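PDB 4FDX: 4-oxalocrotonase tautomerase isozyme from Methylibium petroleiphilum, which is a small protein of the tautomerase family, built around a beta-alpha-beta unit and modelled here as an assembly of six chains. Local coordinates for residues G10-V13 and E14-R17; D32-P35 and D36-R39. All blocks are in the same frame, centred on the assembly; numbering follows the deposited sequence.

Interaction 1 of 2, residues G10-V13 and E14-R17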
ATOM      1  N   GLY B  10      -1.837  -1.367 -19.685  1.00 30.20           N
ATOM      2  CA  GLY B  10      -2.049  -1.032 -21.095  1.00 31.05           C
ATOM      3  C   GLY B  10      -1.556   0.299 -21.575  1.00 31.86           C
ATOM      4  O   GLY B  10      -1.473   0.478 -22.786  1.00 30.37           O
ATOM      5  N   ARG B  11      -1.207   1.222 -20.665  1.00 27.94           N
ATOM      6  CA  ARG B  11      -0.660   2.576 -21.053  1.00 26.13           C
ATOM      7  C   ARG B  11       0.723   2.545 -21.640  1.00 25.48           C
ATOM      8  O   ARG B  11       1.545   1.689 -21.290  1.00 26.26           O
ATOM      9  CB  ARG B  11      -0.634   3.485 -19.855  1.00 30.43           C
ATOM     10  CG  ARG B  11      -2.022   3.483 -19.332  1.00 33.48           C
ATOM     11  CD  ARG B  11      -2.257   4.819 -18.828  1.00 32.20           C
ATOM     12  NE  ARG B  11      -3.639   4.989 -18.408  1.00 31.82           N
ATOM     13  CZ  ARG B  11      -4.478   5.838 -18.986  1.00 34.44           C
ATOM     14  NH1 ARG B  11      -4.112   6.546 -20.075  1.00 36.86           N
ATOM     15  NH2 ARG B  11      -5.706   5.957 -18.492  1.00 32.61           N
ATOM     16  N   THR B  12       0.969   3.499 -22.533  1.00 23.15           N
ATOM     17  CA  THR B  12       2.257   3.491 -23.244  1.00 25.74           C
ATOM     18  C   THR B  12       3.310   4.113 -22.281  1.00 22.68           C
ATOM     19  O   THR B  12       2.951   4.885 -21.341  1.00 22.89           O
ATOM     20  CB  THR B  12       2.159   3.977 -24.757  1.00 34.09           C
ATOM     21  OG1 THR B  12       1.248   5.068 -24.812  1.00 47.65           O
ATOM     22  CG2 THR B  12       1.594   2.777 -25.960  1.00 25.28           C
ATOM     23  N   VAL B  13       4.535   3.675 -22.415  1.00 21.49           N
ATOM     24  CA  VAL B  13       5.655   4.144 -21.639  1.00 22.43           C
ATOM     25  C   VAL B  13       5.682   5.662 -21.644  1.00 21.59           C
ATOM     26  O   VAL B  13       5.979   6.261 -20.603  1.00 20.64           O
ATOM     27  CB  VAL B  13       7.001   3.547 -22.192  1.00 24.11           C
ATOM     28  CG1 VAL B  13       8.173   4.392 -21.754  1.00 25.03           C
ATOM     29  CG2 VAL B  13       7.189   2.167 -21.600  1.00 29.02           C
ATOM     30  N   GLU B  14       5.462   6.286 -22.805  1.00 20.92           N
ATOM     31  CA  GLU B  14       5.464   7.773 -22.856  1.00 23.94           C
ATOM     32  C   GLU B  14       4.475   8.401 -21.921  1.00 21.77           C
ATOM     33  O   GLU B  14       4.831   9.385 -21.259  1.00 23.16           O
ATOM     34  CB  GLU B  14       5.124   8.320 -24.238  1.00 27.42           C
ATOM     35  CG  GLU B  14       6.276   8.301 -25.201  1.00 34.47           C
ATOM     36  CD  GLU B  14       6.435   6.964 -25.934  1.00 37.08           C
ATOM     37  OE1 GLU B  14       5.617   6.021 -25.738  1.00 31.49           O
ATOM     38  OE2 GLU B  14       7.445   6.860 -26.664  1.00 38.31           O
ATOM     39  N   GLN B  15       3.271   7.855 -21.824  1.00 20.45           N
ATOM     40  CA  GLN B  15       2.263   8.445 -20.952  1.00 19.85           C
ATOM     41  C   GLN B  15       2.676   8.269 -19.499  1.00 17.95           C
ATOM     42  O   GLN B  15       2.553   9.184 -18.694  1.00 19.26           O
ATOM     43  CB  GLN B  15       0.919   7.714 -21.126  1.00 23.12           C
ATOM     44  CG  GLN B  15       0.091   8.233 -22.233  1.00 30.23           C
ATOM     45  CD  GLN B  15      -1.155   7.390 -22.424  1.00 37.20           C
ATOM     46  OE1 GLN B  15      -1.069   6.151 -22.576  1.00 43.43           O
ATOM     47  NE2 GLN B  15      -2.317   8.045 -22.389  1.00 33.95           N
ATOM     48  N   LYS B  16       3.193   7.096 -19.159  1.00 20.83           N
ATOM     49  CA  LYS B  16       3.694   6.841 -17.766  1.00 18.35           C
ATOM     50  C   LYS B  16       4.812   7.854 -17.472  1.00 17.79           C
ATOM     51  O   LYS B  16       4.886   8.412 -16.364  1.00 17.26           O
ATOM     52  CB  LYS B  16       4.194   5.383 -17.636  1.00 17.89           C
ATOM     53  CG  LYS B  16       3.061   4.336 -17.664  1.00 23.50           C
ATOM     54  CD  LYS B  16       3.756   3.006 -17.888  1.00 24.22           C
ATOM     55  CE  LYS B  16       2.822   1.836 -17.898  1.00 23.54           C
ATOM     56  NZ  LYS B  16       3.641   0.608 -17.978  1.00 21.20           N
ATOM     57  N   ARG B  17       5.755   8.062 -18.408  1.00 17.47           N
ATOM     58  CA  ARG B  17       6.881   8.995 -18.177  1.00 15.29           C
ATOM     59  C   ARG B  17       6.344  10.423 -18.028  1.00 15.00           C
ATOM     60  O   ARG B  17       6.799  11.165 -17.119  1.00 15.85           O
ATOM     61  CB  ARG B  17       7.844   8.943 -19.360  1.00 18.08           C
ATOM     62  CG  ARG B  17       8.739   7.667 -19.332  1.00 20.36           C
ATOM     63  CD  ARG B  17       9.756   7.825 -20.462  1.00 20.99           C
ATOM     64  NE  ARG B  17      10.352   6.527 -20.697  1.00 27.82           N
ATOM     65  CZ  ARG B  17      10.845   6.186 -21.914  1.00 35.05           C
ATOM     66  NH1 ARG B  17      10.803   7.075 -22.935  1.00 30.77           N
ATOM     67  NH2 ARG B  17      11.338   4.952 -22.138  1.00 31.05           N
TER

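Interaction 2 of 2, residues D32-P35 and D36-R39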
ATOM      1  N   ASP B  32       6.592  22.299  -1.568  1.00 25.91           N
ATOM      2  CA  ASP B  32       7.847  22.978  -1.299  1.00 27.65           C
ATOM      3  C   ASP B  32       8.925  21.962  -0.851  1.00 30.65           C
ATOM      4  O   ASP B  32       9.481  22.063   0.245  1.00 29.75           O
ATOM      5  CB  ASP B  32       7.571  24.006  -0.196  1.00 34.51           C
ATOM      6  CG  ASP B  32       8.678  24.957  -0.017  1.00 40.63           C
ATOM      7  OD1 ASP B  32       9.281  25.388  -1.033  1.00 44.51           O
ATOM      8  OD2 ASP B  32       8.947  25.226   1.171  1.00 43.24           O
ATOM      9  N   VAL B  33       9.149  20.943  -1.700  1.00 24.10           N
ATOM     10  CA  VAL B  33      10.168  19.896  -1.511  1.00 21.07           C
ATOM     11  C   VAL B  33      11.007  19.895  -2.733  1.00 20.54           C
ATOM     12  O   VAL B  33      10.588  20.436  -3.796  1.00 23.57           O
ATOM     13  CB  VAL B  33       9.525  18.496  -1.226  1.00 21.76           C
ATOM     14  CG1 VAL B  33       8.737  18.567   0.092  1.00 23.17           C
ATOM     15  CG2 VAL B  33       8.635  17.964  -2.392  1.00 19.35           C
ATOM     16  N   ARG B  34      12.198  19.277  -2.662  1.00 20.78           N
ATOM     17  CA  ARG B  34      13.076  19.223  -3.845  1.00 21.60           C
ATOM     18  C   ARG B  34      12.637  18.017  -4.698  1.00 19.48           C
ATOM     19  O   ARG B  34      12.072  17.077  -4.162  1.00 19.13           O
ATOM     20  CB  ARG B  34      14.529  19.023  -3.435  1.00 25.89           C
ATOM     21  CG  ARG B  34      15.083  20.289  -2.781  1.00 30.53           C
ATOM     22  CD  ARG B  34      16.421  20.095  -2.093  1.00 43.36           C
ATOM     23  NE  ARG B  34      16.290  19.194  -0.944  1.00 49.97           N
ATOM     24  CZ  ARG B  34      16.767  17.961  -0.942  1.00 36.33           C
ATOM     25  NH1 ARG B  34      17.425  17.560  -2.006  1.00 46.79           N
ATOM     26  NH2 ARG B  34      16.629  17.148   0.109  1.00 43.22           N
ATOM     27  N   PRO B  35      12.930  18.039  -5.988  1.00 20.74           N
ATOM     28  CA  PRO B  35      12.657  16.843  -6.823  1.00 19.08           C
ATOM     29  C   PRO B  35      13.207  15.532  -6.290  1.00 19.65           C
ATOM     30  O   PRO B  35      12.519  14.457  -6.377  1.00 18.90           O
ATOM     31  CB  PRO B  35      13.200  17.239  -8.210  1.00 23.55           C
ATOM     32  CG  PRO B  35      12.978  18.730  -8.190  1.00 25.41           C
ATOM     33  CD  PRO B  35      13.325  19.187  -6.814  1.00 20.95           C
ATOM     34  N   ASP B  36      14.461  15.548  -5.777  1.00 19.77           N
ATOM     35  CA  ASP B  36      15.073  14.318  -5.286  1.00 20.19           C
ATOM     36  C   ASP B  36      14.377  13.807  -4.005  1.00 19.30           C
ATOM     37  O   ASP B  36      14.778  12.672  -3.545  1.00 24.81           O
ATOM     38  CB  ASP B  36      16.599  14.576  -5.008  1.00 22.30           C
ATOM     39  CG  ASP B  36      16.778  15.654  -3.932  1.00 29.84           C
ATOM     40  OD1 ASP B  36      16.294  15.447  -2.797  1.00 28.80           O
ATOM     41  OD2 ASP B  36      17.334  16.738  -4.207  1.00 36.30           O
ATOM     42  N   GLN B  37      13.399  14.553  -3.406  1.00 17.14           N
ATOM     43  CA  GLN B  37      12.649  14.028  -2.245  1.00 16.80           C
ATOM     44  C   GLN B  37      11.345  13.362  -2.715  1.00 15.90           C
ATOM     45  O   GLN B  37      10.512  12.985  -1.875  1.00 18.94           O
ATOM     46  CB  GLN B  37      12.308  15.122  -1.247  1.00 23.33           C
ATOM     47  CG  GLN B  37      13.562  15.767  -0.579  1.00 23.04           C
ATOM     48  CD  GLN B  37      13.119  17.000   0.255  1.00 26.67           C
ATOM     49  OE1 GLN B  37      13.039  18.119  -0.241  1.00 26.49           O
ATOM     50  NE2 GLN B  37      12.776  16.755   1.486  1.00 33.16           N
ATOM     51  N   VAL B  38      11.134  13.319  -4.057  1.00 14.39           N
ATOM     52  CA  VAL B  38       9.833  12.822  -4.589  1.00 12.95           C
ATOM     53  C   VAL B  38      10.019  11.510  -5.329  1.00 13.23           C
ATOM     54  O   VAL B  38      10.719  11.466  -6.352  1.00 14.14           O
ATOM     55  CB  VAL B  38       9.136  13.831  -5.511  1.00 12.14           C
ATOM     56  CG1 VAL B  38       7.744  13.327  -5.900  1.00 14.85           C
ATOM     57  CG2 VAL B  38       8.984  15.139  -4.740  1.00 15.54           C
ATOM     58  N   ARG B  39       9.451  10.441  -4.755  1.00 13.81           N
ATOM     59  CA  ARG B  39       9.528   9.125  -5.429  1.00 12.49           C
ATOM     60  C   ARG B  39       8.124   8.639  -5.819  1.00 14.12           C
ATOM     61  O   ARG B  39       7.157   8.904  -5.109  1.00 14.53           O
ATOM     62  CB  ARG B  39      10.154   8.102  -4.483  1.00 14.96           C
ATOM     63  CG  ARG B  39      11.660   8.363  -4.354  1.00 15.12           C
ATOM     64  CD  ARG B  39      12.216   7.592  -3.139  1.00 15.56           C
ATOM     65  NE  ARG B  39      13.679   7.691  -3.254  1.00 17.75           N
ATOM     66  CZ  ARG B  39      14.339   8.831  -3.092  1.00 17.08           C
ATOM     67  NH1 ARG B  39      13.771   9.939  -2.660  1.00 17.61           N
ATOM     68  NH2 ARG B  39      15.672   8.830  -3.273  1.00 22.23           N
TER

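Interaction 1 of 2, residues G10-V13 and E14-R17
Gln15 turns its amide back across the start of the helix to meet Thr12 with its oxygen. OE1 takes a straight but weak hydrogen bond from Thr12 N at 3.3 Å and a second weak one, at 3.4 Å, from Thr12 OG1. With CG anti to the carbonyl carbon (chi1 -86°) and an extended chain beyond it, Gln15 carries its amide past the Thr12 backbone toward Arg11. There NE2 lies 3.3 Å from Arg11 NH1, near the guanidinium plane at its edge; both are donors, so this is an approach without a bond, and the two planes stand 62° apart. Thr12 is the N-cap of helix 13-31, which crosses between the parallel strands 2-8 and 39-45 of a beta-alpha-beta unit. The weak Gln15 bond to Thr12 N is one half of a capping box; the reciprocal half is missing, since the Thr12 hydroxyl makes no capping bond. The helical pattern opens with Lys16 N to Thr12 O at 3.1 Å and Arg17 N to Val13 O at 2.8 Å. On another side of the turn, Val13 CG1, anti to the backbone N, sits over one face of the Arg17 guanidinium, toward its rim and 3.2 Å from CZ. Farther out, Arg11 NH1 bonds to Leu31 O of the second subunit. Lys16 NZ forms a salt bridge with Glu44 of the same chain and a hydrogen bond with His49 NE2 of the third subunit.

Interaction 2 of 2, residues D32-P35 and D36-R39
The Arg34 guanidinium has the Gln37 side chain over one face, CG lying 3.4 Å from NH2, and the Asp36 carboxylate at its edge. The Gln37 amide is only 13° from parallel to the guanidinium. A salt bridge joins Arg34 NH1 to Asp36 OD2, but the atoms are modelled too close together for its detail to be trusted. A bend in the Arg34 chain at chi3 (-66°) brings the group back over Gln37. Gln37 OE1 accepts a practically straight hydrogen bond of 2.8 Å from Arg34 N, which points the carbonyl end of the amide at the Arg34 backbone. Gln37 N answers with a 3.0 Å bond to Arg34 O, and Val38 N bonds to Pro35 O at 2.9 Å, the three-residue spacing of a short 3-10 turn. Arg39 NH1 adds a bond to Asp36 O where the turn gives way to strand 39-45. On the inner side, Val33 CG2 meets Val38 CG2 at 3.7 Å. Both valines pack on Val27 of helix 13-31, with Pro35 on Val28. The Arg39 backbone is hydrogen-bonded to Pro1 and to Ile3 of the parallel strand 2-8, and Arg39 pairs antiparallel with a strand of the third subunit, so the sheet runs on across the interface.

In the fold
Interaction 1 forms the start of helix 13-31 and interaction 2 follows its end: residues 10-17 bring the chain from strand 2-8 into it, and residues 32-39 take the chain from it to strand 39-45. Within one chain they do not touch; their centres lie 22 Å apart and their nearest atoms about 11 Å. The assembly brings the two sites together across a subunit boundary, because Arg11 of interaction 1 packs on Val33 of the second subunit and Val33 of interaction 2 packs on Arg11 of that same neighbour. Both regions also touch the third subunit, through Lys16 and Arg17 in one case and Pro35 and Arg39 in the other.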